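Local coordinates for uncharacterized protein (Bacteroides cellulosilyticus, PDB 5JVK) that probably hydrolyses O-glycosidic bonds within carbohydrate chains, as a family 39 glycoside hydrolase of a gut symbiont, at residues 170-175 against 217-222; 236-241 against 279-284; 283-288 against 334-339; 358-363 against 371-376. All coordinates share one frame; numbering follows the deposited sequence.

Contact 1 (170-175 against 217-222); sequences LIVFGY and EWELWN
Two hydroxyls grip OE2 of E219, those of S286 and T339, while OE1 of the same carboxylate pairs with R134 as a salt bridge. This acid stands on strand 217-220, which lies beside strand 168-174 in the eight-stranded parallel TIM barrel. The carboxylate gets there on a fully extended chain, CG anti to the backbone N (chi1 -172°), running alongside V172. OE1 comes to 3.5 Å from V172 CG2, so a methyl branch lies against the charged end. Parallel backbone bonds follow: I171 N reaches E217 O, E219 N gives a nearly straight 2.8 Å bond to I171 O, and F173 N meets E219 O almost along its C=O axis. W221 N closes on F173 O at 2.6 Å, from above the carbonyl plane. On the other sheet face the W218 ring meets I171 obliquely, CZ3 to CG2 3.6 Å. N222 ND2 gives a weak bond to Y175 OH, while OD1 of the same amide takes a firmer one from R134. The W221 indole lies across the G174-Y175 backbone; G174 CA sits 3.9 Å from the centroid of its six-membered ring, where a CB on that residue would clash with W221 CD2.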
loop_
_atom_site.group_PDB
_atom_site.type_symbol
_atom_site.label_atom_id
_atom_site.label_comp_id
_atom_site.label_asym_id
_atom_site.label_seq_id
_atom_site.Cartn_x
_atom_site.Cartn_y
_atom_site.Cartn_z
ATOM N N LEU A 170 0.553 -6.902 10.104
ATOM C CA LEU A 170 -0.104 -6.067 11.110
ATOM C C LEU A 170 -1.569 -6.486 11.152
ATOM O O LEU A 170 -2.192 -6.634 10.103
ATOM C CB LEU A 170 0.026 -4.592 10.728
ATOM C CG LEU A 170 -0.533 -3.515 11.674
ATOM C CD1 LEU A 170 0.303 -2.245 11.598
ATOM C CD2 LEU A 170 -1.997 -3.187 11.393
ATOM N N ILE A 171 -2.119 -6.680 12.351
ATOM C CA ILE A 171 -3.476 -7.223 12.509
ATOM C C ILE A 171 -4.377 -6.228 13.234
ATOM O O ILE A 171 -4.064 -5.800 14.346
ATOM C CB ILE A 171 -3.466 -8.567 13.281
ATOM C CG1 ILE A 171 -2.552 -9.593 12.590
ATOM C CG2 ILE A 171 -4.880 -9.129 13.441
ATOM C CD1 ILE A 171 -3.021 -10.077 11.229
ATOM N N VAL A 172 -5.496 -5.874 12.596
ATOM C CA VAL A 172 -6.501 -5.002 13.211
ATOM C C VAL A 172 -7.596 -5.859 13.861
ATOM O O VAL A 172 -8.333 -6.577 13.183
ATOM C CB VAL A 172 -7.055 -3.913 12.236
ATOM C CG1 VAL A 172 -7.829 -4.495 11.056
ATOM C CG2 VAL A 172 -7.918 -2.907 12.990
ATOM N N PHE A 173 -7.663 -5.783 15.189
ATOM C CA PHE A 173 -8.555 -6.603 16.009
ATOM C C PHE A 173 -9.778 -5.797 16.422
ATOM O O PHE A 173 -9.631 -4.706 16.973
ATOM C CB PHE A 173 -7.811 -7.066 17.270
ATOM C CG PHE A 173 -8.640 -7.920 18.191
ATOM C CD1 PHE A 173 -8.706 -9.286 18.000
ATOM C CD2 PHE A 173 -9.344 -7.359 19.253
ATOM C CE1 PHE A 173 -9.464 -10.092 18.836
ATOM C CE2 PHE A 173 -10.105 -8.154 20.097
ATOM C CZ PHE A 173 -10.166 -9.526 19.889
ATOM N N GLY A 174 -10.976 -6.329 16.190
ATOM C CA GLY A 174 -12.181 -5.682 16.701
ATOM C C GLY A 174 -13.500 -6.173 16.143
ATOM O O GLY A 174 -13.651 -7.352 15.832
ATOM N N TYR A 175 -14.435 -5.233 16.005
ATOM C CA TYR A 175 -15.869 -5.482 15.791
ATOM C C TYR A 175 -16.535 -6.224 16.963
ATOM O O TYR A 175 -15.915 -7.059 17.624
ATOM C CB TYR A 175 -16.140 -6.162 14.440
ATOM C CG TYR A 175 -15.580 -5.392 13.255
ATOM C CD1 TYR A 175 -15.905 -4.046 13.049
ATOM C CD2 TYR A 175 -14.726 -6.006 12.333
ATOM C CE1 TYR A 175 -15.394 -3.337 11.968
ATOM C CE2 TYR A 175 -14.212 -5.304 11.248
ATOM C CZ TYR A 175 -14.548 -3.972 11.068
ATOM O OH TYR A 175 -14.038 -3.278 9.994
ATOM N N GLU A 217 2.739 -6.140 15.488
ATOM C CA GLU A 217 1.899 -4.941 15.368
ATOM C C GLU A 217 0.421 -5.316 15.455
ATOM O O GLU A 217 -0.093 -6.030 14.587
ATOM C CB GLU A 217 2.166 -4.214 14.044
ATOM C CG GLU A 217 3.521 -3.524 13.952
ATOM C CD GLU A 217 4.660 -4.470 13.613
ATOM O OE1 GLU A 217 4.544 -5.225 12.626
ATOM O OE2 GLU A 217 5.678 -4.459 14.335
ATOM N N TRP A 218 -0.249 -4.828 16.500
ATOM C CA TRP A 218 -1.664 -5.099 16.748
ATOM C C TRP A 218 -2.421 -3.784 16.872
ATOM O O TRP A 218 -2.059 -2.935 17.690
ATOM C CB TRP A 218 -1.831 -5.913 18.029
ATOM C CG TRP A 218 -1.283 -7.307 17.940
ATOM C CD1 TRP A 218 -0.022 -7.714 18.269
ATOM C CD2 TRP A 218 -1.982 -8.479 17.502
ATOM N NE1 TRP A 218 0.109 -9.067 18.060
ATOM C CE2 TRP A 218 -1.079 -9.563 17.591
ATOM C CE3 TRP A 218 -3.286 -8.720 17.043
ATOM C CZ2 TRP A 218 -1.436 -10.873 17.235
ATOM C CZ3 TRP A 218 -3.643 -10.026 16.689
ATOM C CH2 TRP A 218 -2.719 -11.084 16.788
ATOM N N GLU A 219 -3.471 -3.629 16.064
ATOM C CA GLU A 219 -4.259 -2.398 15.999
ATOM C C GLU A 219 -5.620 -2.647 16.634
ATOM O O GLU A 219 -6.350 -3.535 16.205
ATOM C CB GLU A 219 -4.413 -1.953 14.541
ATOM C CG GLU A 219 -5.044 -0.580 14.342
ATOM C CD GLU A 219 -5.153 -0.181 12.876
ATOM O OE1 GLU A 219 -5.084 -1.066 11.995
ATOM O OE2 GLU A 219 -5.314 1.025 12.596
ATOM N N LEU A 220 -5.956 -1.866 17.658
ATOM C CA LEU A 220 -7.204 -2.056 18.395
ATOM C C LEU A 220 -8.351 -1.325 17.689
ATOM O O LEU A 220 -8.464 -0.102 17.764
ATOM C CB LEU A 220 -7.036 -1.603 19.856
ATOM C CG LEU A 220 -8.114 -1.944 20.903
ATOM C CD1 LEU A 220 -9.426 -1.210 20.650
ATOM C CD2 LEU A 220 -8.358 -3.448 20.987
ATOM N N TRP A 221 -9.180 -2.102 16.992
ATOM C CA TRP A 221 -10.435 -1.655 16.365
ATOM C C TRP A 221 -10.197 -0.868 15.073
ATOM O O TRP A 221 -9.274 -0.064 14.989
ATOM C CB TRP A 221 -11.311 -0.846 17.345
ATOM C CG TRP A 221 -12.758 -1.221 17.295
ATOM C CD1 TRP A 221 -13.716 -0.695 16.482
ATOM C CD2 TRP A 221 -13.406 -2.223 18.085
ATOM N NE1 TRP A 221 -14.927 -1.302 16.720
ATOM C CE2 TRP A 221 -14.766 -2.242 17.702
ATOM C CE3 TRP A 221 -12.971 -3.106 19.084
ATOM C CZ2 TRP A 221 -15.698 -3.113 18.278
ATOM C CZ3 TRP A 221 -13.898 -3.972 19.661
ATOM C CH2 TRP A 221 -15.247 -3.969 19.253
ATOM N N ASN A 222 -11.038 -1.119 14.069
ATOM C CA ASN A 222 -10.977 -0.414 12.791
ATOM C C ASN A 222 -12.041 0.684 12.732
ATOM O O ASN A 222 -13.238 0.393 12.735
ATOM C CB ASN A 222 -11.184 -1.383 11.629
ATOM C CG ASN A 222 -11.076 -0.696 10.282
ATOM O OD1 ASN A 222 -9.988 -0.333 9.845
ATOM N ND2 ASN A 222 -12.208 -0.501 9.627
#

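Contact 2 (236-241 against 279-284)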
loop_
_atom_site.group_PDB
_atom_site.type_symbol
_atom_site.label_atom_id
_atom_site.label_comp_id
_atom_site.label_asym_id
_atom_site.label_seq_id
_atom_site.Cartn_x
_atom_site.Cartn_y
_atom_site.Cartn_z
ATOM N N LEU A 236 -11.650 1.239 27.481
ATOM C CA LEU A 236 -11.335 -0.054 26.865
ATOM C C LEU A 236 -9.821 -0.237 26.747
ATOM O O LEU A 236 -9.292 -1.299 27.069
ATOM C CB LEU A 236 -12.010 -0.171 25.488
ATOM C CG LEU A 236 -11.865 -1.440 24.625
ATOM C CD1 LEU A 236 -10.524 -1.512 23.919
ATOM C CD2 LEU A 236 -12.090 -2.717 25.419
ATOM N N LEU A 237 -9.139 0.813 26.298
ATOM C CA LEU A 237 -7.687 0.802 26.107
ATOM C C LEU A 237 -6.907 0.601 27.415
ATOM O O LEU A 237 -5.880 -0.084 27.423
ATOM C CB LEU A 237 -7.256 2.107 25.427
ATOM C CG LEU A 237 -5.814 2.291 24.951
ATOM C CD1 LEU A 237 -5.431 1.222 23.934
ATOM C CD2 LEU A 237 -5.634 3.699 24.383
ATOM N N LYS A 238 -7.397 1.193 28.508
ATOM C CA LYS A 238 -6.769 1.049 29.839
ATOM C C LYS A 238 -6.792 -0.382 30.391
ATOM O O LYS A 238 -5.946 -0.734 31.211
ATOM C CB LYS A 238 -7.407 2.009 30.857
ATOM C CG LYS A 238 -6.900 3.437 30.747
ATOM C CD LYS A 238 -7.644 4.387 31.673
ATOM C CE LYS A 238 -6.935 5.731 31.755
ATOM N NZ LYS A 238 -7.754 6.780 32.418
ATOM N N VAL A 239 -7.763 -1.185 29.950
ATOM C CA VAL A 239 -7.834 -2.609 30.292
ATOM C C VAL A 239 -7.005 -3.439 29.302
ATOM O O VAL A 239 -6.231 -4.299 29.719
ATOM C CB VAL A 239 -9.300 -3.120 30.322
ATOM C CG1 VAL A 239 -9.362 -4.604 30.678
ATOM C CG2 VAL A 239 -10.132 -2.300 31.302
ATOM N N VAL A 240 -7.167 -3.172 28.003
ATOM C CA VAL A 240 -6.503 -3.954 26.940
ATOM C C VAL A 240 -4.972 -3.847 26.963
ATOM O O VAL A 240 -4.287 -4.858 26.804
ATOM C CB VAL A 240 -7.046 -3.581 25.530
ATOM C CG1 VAL A 240 -6.206 -4.195 24.410
ATOM C CG2 VAL A 240 -8.492 -4.030 25.387
ATOM N N TYR A 241 -4.445 -2.639 27.152
ATOM C CA TYR A 241 -2.997 -2.411 27.060
ATOM C C TYR A 241 -2.170 -3.224 28.072
ATOM O O TYR A 241 -1.257 -3.937 27.660
ATOM C CB TYR A 241 -2.658 -0.916 27.131
ATOM C CG TYR A 241 -1.187 -0.610 26.948
ATOM C CD1 TYR A 241 -0.610 -0.582 25.673
ATOM C CD2 TYR A 241 -0.366 -0.344 28.045
ATOM C CE1 TYR A 241 0.740 -0.297 25.500
ATOM C CE2 TYR A 241 0.985 -0.061 27.882
ATOM C CZ TYR A 241 1.533 -0.038 26.608
ATOM O OH TYR A 241 2.867 0.243 26.451
ATOM N N VAL A 279 -1.644 8.995 27.502
ATOM C CA VAL A 279 -0.459 8.731 26.664
ATOM C C VAL A 279 0.218 7.366 26.892
ATOM O O VAL A 279 0.673 6.738 25.929
ATOM C CB VAL A 279 0.593 9.873 26.792
ATOM C CG1 VAL A 279 1.233 9.910 28.178
ATOM C CG2 VAL A 279 1.661 9.760 25.710
ATOM N N ASP A 280 0.269 6.913 28.148
ATOM C CA ASP A 280 0.970 5.666 28.514
ATOM C C ASP A 280 0.278 4.379 28.072
ATOM O O ASP A 280 0.924 3.330 28.016
ATOM C CB ASP A 280 1.199 5.586 30.030
ATOM C CG ASP A 280 2.203 6.599 30.525
ATOM O OD1 ASP A 280 3.292 6.717 29.923
ATOM O OD2 ASP A 280 1.911 7.272 31.533
ATOM N N PHE A 281 -1.015 4.448 27.757
ATOM C CA PHE A 281 -1.798 3.247 27.433
ATOM C C PHE A 281 -1.744 2.827 25.955
ATOM O O PHE A 281 -2.552 2.003 25.513
ATOM C CB PHE A 281 -3.239 3.427 27.932
ATOM C CG PHE A 281 -3.321 3.661 29.416
ATOM C CD1 PHE A 281 -3.272 2.587 30.305
ATOM C CD2 PHE A 281 -3.399 4.950 29.931
ATOM C CE1 PHE A 281 -3.324 2.796 31.678
ATOM C CE2 PHE A 281 -3.450 5.166 31.303
ATOM C CZ PHE A 281 -3.415 4.088 32.178
ATOM N N GLN A 282 -0.799 3.397 25.197
ATOM C CA GLN A 282 -0.458 2.923 23.853
ATOM C C GLN A 282 1.050 2.944 23.620
ATOM O O GLN A 282 1.796 3.639 24.317
ATOM C CB GLN A 282 -1.094 3.794 22.764
ATOM C CG GLN A 282 -2.491 4.309 23.049
ATOM C CD GLN A 282 -2.548 5.792 23.346
ATOM O OE1 GLN A 282 -1.745 6.325 24.114
ATOM N NE2 GLN A 282 -3.512 6.468 22.740
ATOM N N ASP A 283 1.474 2.167 22.627
ATOM C CA ASP A 283 2.803 2.291 22.026
ATOM C C ASP A 283 2.754 3.189 20.781
ATOM O O ASP A 283 3.759 3.790 20.402
ATOM C CB ASP A 283 3.345 0.909 21.665
ATOM C CG ASP A 283 3.364 -0.040 22.851
ATOM O OD1 ASP A 283 3.762 0.383 23.954
ATOM O OD2 ASP A 283 2.972 -1.214 22.679
ATOM N N GLY A 284 1.589 3.263 20.142
ATOM C CA GLY A 284 1.372 4.170 19.021
ATOM C C GLY A 284 -0.100 4.296 18.684
ATOM O O GLY A 284 -0.939 3.640 19.308
#
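Y241 sets its CG anti to the backbone N (chi1 -176°), which carries the ring off the helix toward 281-283, while F281 holds CG anti to its carbonyl carbon (chi1 -59°) and lays its ring beneath K238. The side chains of Y241 and D283 cross at about a right angle, ring and carboxylate planes 63° apart. Y241 OH donates to D283 OD1 at 2.7 Å, meeting that oxygen from above the carboxylate plane. D283 OD2 is held separately, by a salt bridge to K245 and by the backbone N of L253, so both oxygens have partners. One face of the Y241 ring is covered by backbone, with F281 C 3.5 Å above its plane. A phenylalanine here would lose the hydroxyl bond and would probably leave D283 less firmly oriented. K238 makes a CH-pi contact: its CG stands over the centre of the F281 ring, 3.6 Å from the centroid, and its CE touches F281 CE2 at the same distance. L237, one turn before Y241, has its CG 3.3 Å from F281 O and its CD2 3.5 Å from Q282 CG. Thus one side of helix 229-247 covers the loop that leads from helix 270-275 into strand 284-287, and L237 and Y241 both also rest on L253 of the neighbouring barrel strand 252-255.

Contact 3 (283-288 against 334-339); sequences DGYSIH and LSVWVT
T339 OG1 lies at the edge of the H288 imidazole, only 1° out of its plane, and Y285 O lies at the edge of the W337 indole; the Y285 ring is met obliquely by V336, CE2 to CG2 3.7 Å. These groups flank strands 284-287 and 335-341, parallel neighbours in the TIM barrel. H288 NE2 donates to T339 OG1 at 2.9 Å and ND1 bonds E223 OE2, so both ring nitrogens are engaged and the imidazole may lean toward its charged form. T339 OG1 is also bound to E219, so H288 reaches that acid through T339, as its second-shell partner. An alanine in place of H288 would remove both ring bonds and would probably leave T339 and E223 less well positioned. The backbones pair through Y285 N to S335 O, almost along the C=O axis, then W337 N to Y285 O at 2.9 Å and I287 N to W337 O at 3.1 Å. T339 N adds a weak bond to I287 O. Within its own strand W337 NE1 donates to S335 OG at 2.8 Å. That hydroxyl sits where a side chain on G284 would have to go: a CB there would fall 2.2 Å from S335 OG.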
loop_
_atom_site.group_PDB
_atom_site.type_symbol
_atom_site.label_atom_id
_atom_site.label_comp_id
_atom_site.label_asym_id
_atom_site.label_seq_id
_atom_site.Cartn_x
_atom_site.Cartn_y
_atom_site.Cartn_z
ATOM N N ASP A 283 1.474 2.167 22.627
ATOM C CA ASP A 283 2.803 2.291 22.026
ATOM C C ASP A 283 2.754 3.189 20.781
ATOM O O ASP A 283 3.759 3.790 20.402
ATOM C CB ASP A 283 3.345 0.909 21.665
ATOM C CG ASP A 283 3.364 -0.040 22.851
ATOM O OD1 ASP A 283 3.762 0.383 23.954
ATOM O OD2 ASP A 283 2.972 -1.214 22.679
ATOM N N GLY A 284 1.589 3.263 20.142
ATOM C CA GLY A 284 1.372 4.170 19.021
ATOM C C GLY A 284 -0.100 4.296 18.684
ATOM O O GLY A 284 -0.939 3.640 19.308
ATOM N N TYR A 285 -0.413 5.156 17.717
ATOM C CA TYR A 285 -1.777 5.291 17.200
ATOM C C TYR A 285 -1.773 5.289 15.681
ATOM O O TYR A 285 -0.722 5.440 15.060
ATOM C CB TYR A 285 -2.466 6.554 17.744
ATOM C CG TYR A 285 -1.918 7.875 17.232
ATOM C CD1 TYR A 285 -2.523 8.544 16.160
ATOM C CD2 TYR A 285 -0.810 8.468 17.832
ATOM C CE1 TYR A 285 -2.027 9.756 15.696
ATOM C CE2 TYR A 285 -0.310 9.679 17.375
ATOM C CZ TYR A 285 -0.918 10.318 16.308
ATOM O OH TYR A 285 -0.408 11.518 15.868
ATOM N N SER A 286 -2.954 5.112 15.094
ATOM C CA SER A 286 -3.099 5.055 13.644
ATOM C C SER A 286 -4.058 6.110 13.097
ATOM O O SER A 286 -4.993 6.530 13.785
ATOM C CB SER A 286 -3.558 3.663 13.205
ATOM O OG SER A 286 -4.821 3.341 13.755
ATOM N N ILE A 287 -3.807 6.514 11.850
ATOM C CA ILE A 287 -4.669 7.440 11.110
ATOM C C ILE A 287 -5.027 6.866 9.737
ATOM O O ILE A 287 -4.270 6.076 9.170
ATOM C CB ILE A 287 -4.020 8.831 10.934
ATOM C CG1 ILE A 287 -2.632 8.732 10.286
ATOM C CG2 ILE A 287 -3.921 9.536 12.280
ATOM C CD1 ILE A 287 -2.195 10.014 9.618
ATOM N N HIS A 288 -6.179 7.279 9.213
ATOM C CA HIS A 288 -6.640 6.914 7.873
ATOM C C HIS A 288 -6.814 8.198 7.048
ATOM O O HIS A 288 -7.942 8.571 6.717
ATOM C CB HIS A 288 -7.975 6.157 7.957
ATOM C CG HIS A 288 -7.859 4.750 8.463
ATOM N ND1 HIS A 288 -8.916 3.869 8.424
ATOM C CD2 HIS A 288 -6.821 4.064 8.998
ATOM C CE1 HIS A 288 -8.541 2.708 8.930
ATOM N NE2 HIS A 288 -7.273 2.799 9.282
ATOM N N LEU A 334 5.376 8.034 20.935
ATOM C CA LEU A 334 4.284 7.283 20.311
ATOM C C LEU A 334 4.501 7.224 18.796
ATOM O O LEU A 334 4.682 8.259 18.149
ATOM C CB LEU A 334 2.920 7.912 20.604
ATOM C CG LEU A 334 2.379 7.871 22.035
ATOM C CD1 LEU A 334 1.050 8.612 22.090
ATOM C CD2 LEU A 334 2.214 6.442 22.531
ATOM N N SER A 335 4.493 6.015 18.243
ATOM C CA SER A 335 4.623 5.828 16.798
ATOM C C SER A 335 3.291 6.134 16.103
ATOM O O SER A 335 2.219 5.891 16.664
ATOM C CB SER A 335 5.088 4.405 16.473
ATOM O OG SER A 335 4.253 3.437 17.087
ATOM N N VAL A 336 3.370 6.683 14.894
ATOM C CA VAL A 336 2.189 7.017 14.097
ATOM C C VAL A 336 2.149 6.088 12.891
ATOM O O VAL A 336 3.052 6.116 12.063
ATOM C CB VAL A 336 2.214 8.490 13.631
ATOM C CG1 VAL A 336 0.962 8.831 12.827
ATOM C CG2 VAL A 336 2.351 9.415 14.830
ATOM N N TRP A 337 1.096 5.279 12.797
ATOM C CA TRP A 337 0.955 4.284 11.735
ATOM C C TRP A 337 -0.145 4.694 10.761
ATOM O O TRP A 337 -1.290 4.868 11.163
ATOM C CB TRP A 337 0.634 2.926 12.354
ATOM C CG TRP A 337 1.749 2.405 13.201
ATOM C CD1 TRP A 337 2.060 2.786 14.475
ATOM C CD2 TRP A 337 2.718 1.417 12.830
ATOM N NE1 TRP A 337 3.160 2.093 14.923
ATOM C CE2 TRP A 337 3.583 1.244 13.934
ATOM C CE3 TRP A 337 2.936 0.657 11.673
ATOM C CZ2 TRP A 337 4.650 0.341 13.916
ATOM C CZ3 TRP A 337 4.001 -0.242 11.656
ATOM C CH2 TRP A 337 4.844 -0.389 12.771
ATOM N N VAL A 338 0.196 4.847 9.483
ATOM C CA VAL A 338 -0.793 5.204 8.461
ATOM C C VAL A 338 -1.407 3.902 7.940
ATOM O O VAL A 338 -1.035 3.395 6.881
ATOM C CB VAL A 338 -0.166 6.061 7.339
ATOM C CG1 VAL A 338 -1.229 6.525 6.349
ATOM C CG2 VAL A 338 0.573 7.251 7.945
ATOM N N THR A 339 -2.347 3.364 8.712
ATOM C CA THR A 339 -2.869 2.013 8.482
ATOM C C THR A 339 -3.847 1.895 7.308
ATOM O O THR A 339 -4.124 0.786 6.857
ATOM C CB THR A 339 -3.504 1.421 9.759
ATOM O OG1 THR A 339 -4.584 2.250 10.205
ATOM C CG2 THR A 339 -2.454 1.297 10.860
#

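Contact 4 (358-363 against 371-376)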
loop_
_atom_site.group_PDB
_atom_site.type_symbol
_atom_site.label_atom_id
_atom_site.label_comp_id
_atom_site.label_asym_id
_atom_site.label_seq_id
_atom_site.Cartn_x
_atom_site.Cartn_y
_atom_site.Cartn_z
ATOM N N ALA A 358 2.739 6.451 -6.056
ATOM C CA ALA A 358 4.174 6.746 -6.061
ATOM C C ALA A 358 4.477 8.016 -5.280
ATOM O O ALA A 358 5.412 8.049 -4.479
ATOM C CB ALA A 358 4.685 6.882 -7.487
ATOM N N ARG A 359 3.672 9.049 -5.516
ATOM C CA ARG A 359 3.828 10.335 -4.841
ATOM C C ARG A 359 3.603 10.262 -3.331
ATOM O O ARG A 359 4.299 10.943 -2.573
ATOM C CB ARG A 359 2.932 11.401 -5.498
ATOM C CG ARG A 359 3.574 11.961 -6.753
ATOM C CD ARG A 359 2.610 12.492 -7.797
ATOM N NE ARG A 359 1.824 13.639 -7.357
ATOM C CZ ARG A 359 1.061 14.387 -8.157
ATOM N NH1 ARG A 359 0.972 14.135 -9.465
ATOM N NH2 ARG A 359 0.382 15.409 -7.650
ATOM N N THR A 360 2.657 9.427 -2.899
ATOM C CA THR A 360 2.432 9.180 -1.466
ATOM C C THR A 360 3.690 8.656 -0.773
ATOM O O THR A 360 4.102 9.194 0.254
ATOM C CB THR A 360 1.271 8.185 -1.227
ATOM O OG1 THR A 360 0.046 8.775 -1.664
ATOM C CG2 THR A 360 1.136 7.810 0.252
ATOM N N TYR A 361 4.293 7.614 -1.336
ATOM C CA TYR A 361 5.467 6.991 -0.716
ATOM C C TYR A 361 6.730 7.846 -0.845
ATOM O O TYR A 361 7.570 7.847 0.058
ATOM C CB TYR A 361 5.682 5.573 -1.258
ATOM C CG TYR A 361 4.609 4.614 -0.793
ATOM C CD1 TYR A 361 4.497 4.275 0.551
ATOM C CD2 TYR A 361 3.696 4.056 -1.688
ATOM C CE1 TYR A 361 3.516 3.404 0.994
ATOM C CE2 TYR A 361 2.706 3.181 -1.255
ATOM C CZ TYR A 361 2.623 2.857 0.091
ATOM O OH TYR A 361 1.654 1.994 0.543
ATOM N N LEU A 362 6.847 8.585 -1.947
ATOM C CA LEU A 362 7.942 9.540 -2.122
ATOM C C LEU A 362 7.827 10.715 -1.151
ATOM O O LEU A 362 8.817 11.088 -0.517
ATOM C CB LEU A 362 8.010 10.038 -3.569
ATOM C CG LEU A 362 8.456 8.978 -4.584
ATOM C CD1 LEU A 362 8.080 9.384 -6.002
ATOM C CD2 LEU A 362 9.949 8.706 -4.485
ATOM N N LEU A 363 6.630 11.285 -1.024
ATOM C CA LEU A 363 6.392 12.355 -0.042
ATOM C C LEU A 363 6.444 11.852 1.412
ATOM O O LEU A 363 6.901 12.576 2.299
ATOM C CB LEU A 363 5.063 13.067 -0.312
ATOM C CG LEU A 363 5.001 13.915 -1.586
ATOM C CD1 LEU A 363 3.564 14.311 -1.896
ATOM C CD2 LEU A 363 5.878 15.156 -1.484
ATOM N N PRO A 371 6.517 4.473 10.469
ATOM C CA PRO A 371 7.199 3.237 10.070
ATOM C C PRO A 371 6.354 2.296 9.199
ATOM O O PRO A 371 6.849 1.246 8.799
ATOM C CB PRO A 371 7.514 2.575 11.412
ATOM C CG PRO A 371 6.399 3.003 12.297
ATOM C CD PRO A 371 6.011 4.389 11.855
ATOM N N GLY A 372 5.099 2.653 8.920
ATOM C CA GLY A 372 4.219 1.811 8.113
ATOM C C GLY A 372 3.074 2.583 7.481
ATOM O O GLY A 372 2.123 2.965 8.164
ATOM N N VAL A 373 3.179 2.811 6.173
ATOM C CA VAL A 373 2.127 3.441 5.388
ATOM C C VAL A 373 1.485 2.363 4.523
ATOM O O VAL A 373 2.105 1.872 3.576
ATOM C CB VAL A 373 2.693 4.585 4.522
ATOM C CG1 VAL A 373 1.613 5.181 3.626
ATOM C CG2 VAL A 373 3.315 5.651 5.418
ATOM N N PHE A 374 0.244 2.009 4.858
ATOM C CA PHE A 374 -0.448 0.871 4.252
ATOM C C PHE A 374 -1.441 1.321 3.181
ATOM O O PHE A 374 -2.417 2.009 3.486
ATOM C CB PHE A 374 -1.183 0.063 5.322
ATOM C CG PHE A 374 -0.273 -0.655 6.274
ATOM C CD1 PHE A 374 -0.094 -2.032 6.185
ATOM C CD2 PHE A 374 0.403 0.041 7.274
ATOM C CE1 PHE A 374 0.737 -2.698 7.071
ATOM C CE2 PHE A 374 1.245 -0.618 8.157
ATOM C CZ PHE A 374 1.409 -1.991 8.057
ATOM N N TRP A 375 -1.191 0.924 1.935
ATOM C CA TRP A 375 -2.096 1.234 0.836
ATOM C C TRP A 375 -3.397 0.455 0.978
ATOM O O TRP A 375 -3.366 -0.761 1.179
ATOM C CB TRP A 375 -1.461 0.900 -0.515
ATOM C CG TRP A 375 -2.382 1.140 -1.676
ATOM C CD1 TRP A 375 -3.238 0.241 -2.248
ATOM C CD2 TRP A 375 -2.549 2.365 -2.396
ATOM N NE1 TRP A 375 -3.924 0.831 -3.281
ATOM C CE2 TRP A 375 -3.519 2.134 -3.394
ATOM C CE3 TRP A 375 -1.967 3.634 -2.297
ATOM C CZ2 TRP A 375 -3.918 3.125 -4.291
ATOM C CZ3 TRP A 375 -2.366 4.620 -3.190
ATOM C CH2 TRP A 375 -3.331 4.357 -4.176
ATOM N N TYR A 376 -4.529 1.154 0.872
ATOM C CA TYR A 376 -5.834 0.507 0.779
ATOM C C TYR A 376 -6.282 0.524 -0.685
ATOM O O TYR A 376 -6.450 1.606 -1.241
ATOM C CB TYR A 376 -6.889 1.198 1.653
ATOM C CG TYR A 376 -8.150 0.372 1.719
ATOM C CD1 TYR A 376 -8.287 -0.638 2.668
ATOM C CD2 TYR A 376 -9.179 0.551 0.792
ATOM C CE1 TYR A 376 -9.426 -1.427 2.713
ATOM C CE2 TYR A 376 -10.324 -0.234 0.829
ATOM C CZ TYR A 376 -10.442 -1.221 1.791
ATOM O OH TYR A 376 -11.571 -2.004 1.841
#
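Helix 350-366 and strand 373-375 are the second and third elements of the last beta-alpha-beta crossover of the barrel, begun by strand 335-341. The helix runs back along the strand, at 176° to it; the axes of segments 358-363 and 373-375 approach to 10.4 Å, and one long side chain spans most of that gap. Y361 leaves the helix with CG anti to the carbonyl carbon (chi1 -69°) and passes alongside V373, which points the other way. Its tip meets the strand edge-on: V373 O lies in the ring plane, 3.1 Å from Y361 OH, a likely hydrogen bond, though the proton could serve another acceptor. The same hydroxyl touches W375 CB at 3.5 Å. Nearer the helix, Y361 CE1 packs on V373 CG1 at 3.7 Å, the branch that stands anti to the backbone N. T360, one residue earlier, brings its methyl, CG2 being 4.3 Å from V373 CG1, while its hydroxyl turns back to Y356 O. Farther out, Y361 and L362 meet helix 403-415 through L415. V373 packs on V338 and I341 of strand 335-341, and its backbone bonds G107 of strand 106-109, where the barrel closes.

The four contacts run from the third strand of the eight-stranded barrel to the last, in chain order, contact 2 passing into contact 3 through the shared D283 and G284. Contacts 1 and 3 pair barrel strands, their centres about 12 Å apart, and meet inside the barrel at E219. Contact 2 packs helix 229-247 on the loop leading into strand 284-287, its centre about 13 Å from each of them; its L236 and V240 pack on L220 of contact 1. Contact 4, centred about 13 Å from contact 3, joins it where F374 N bonds V338 O, and touches contact 1 through F374 and L170. Contacts 1 and 3 thus form strand wall, while 2 and 4 add helical cover outside it.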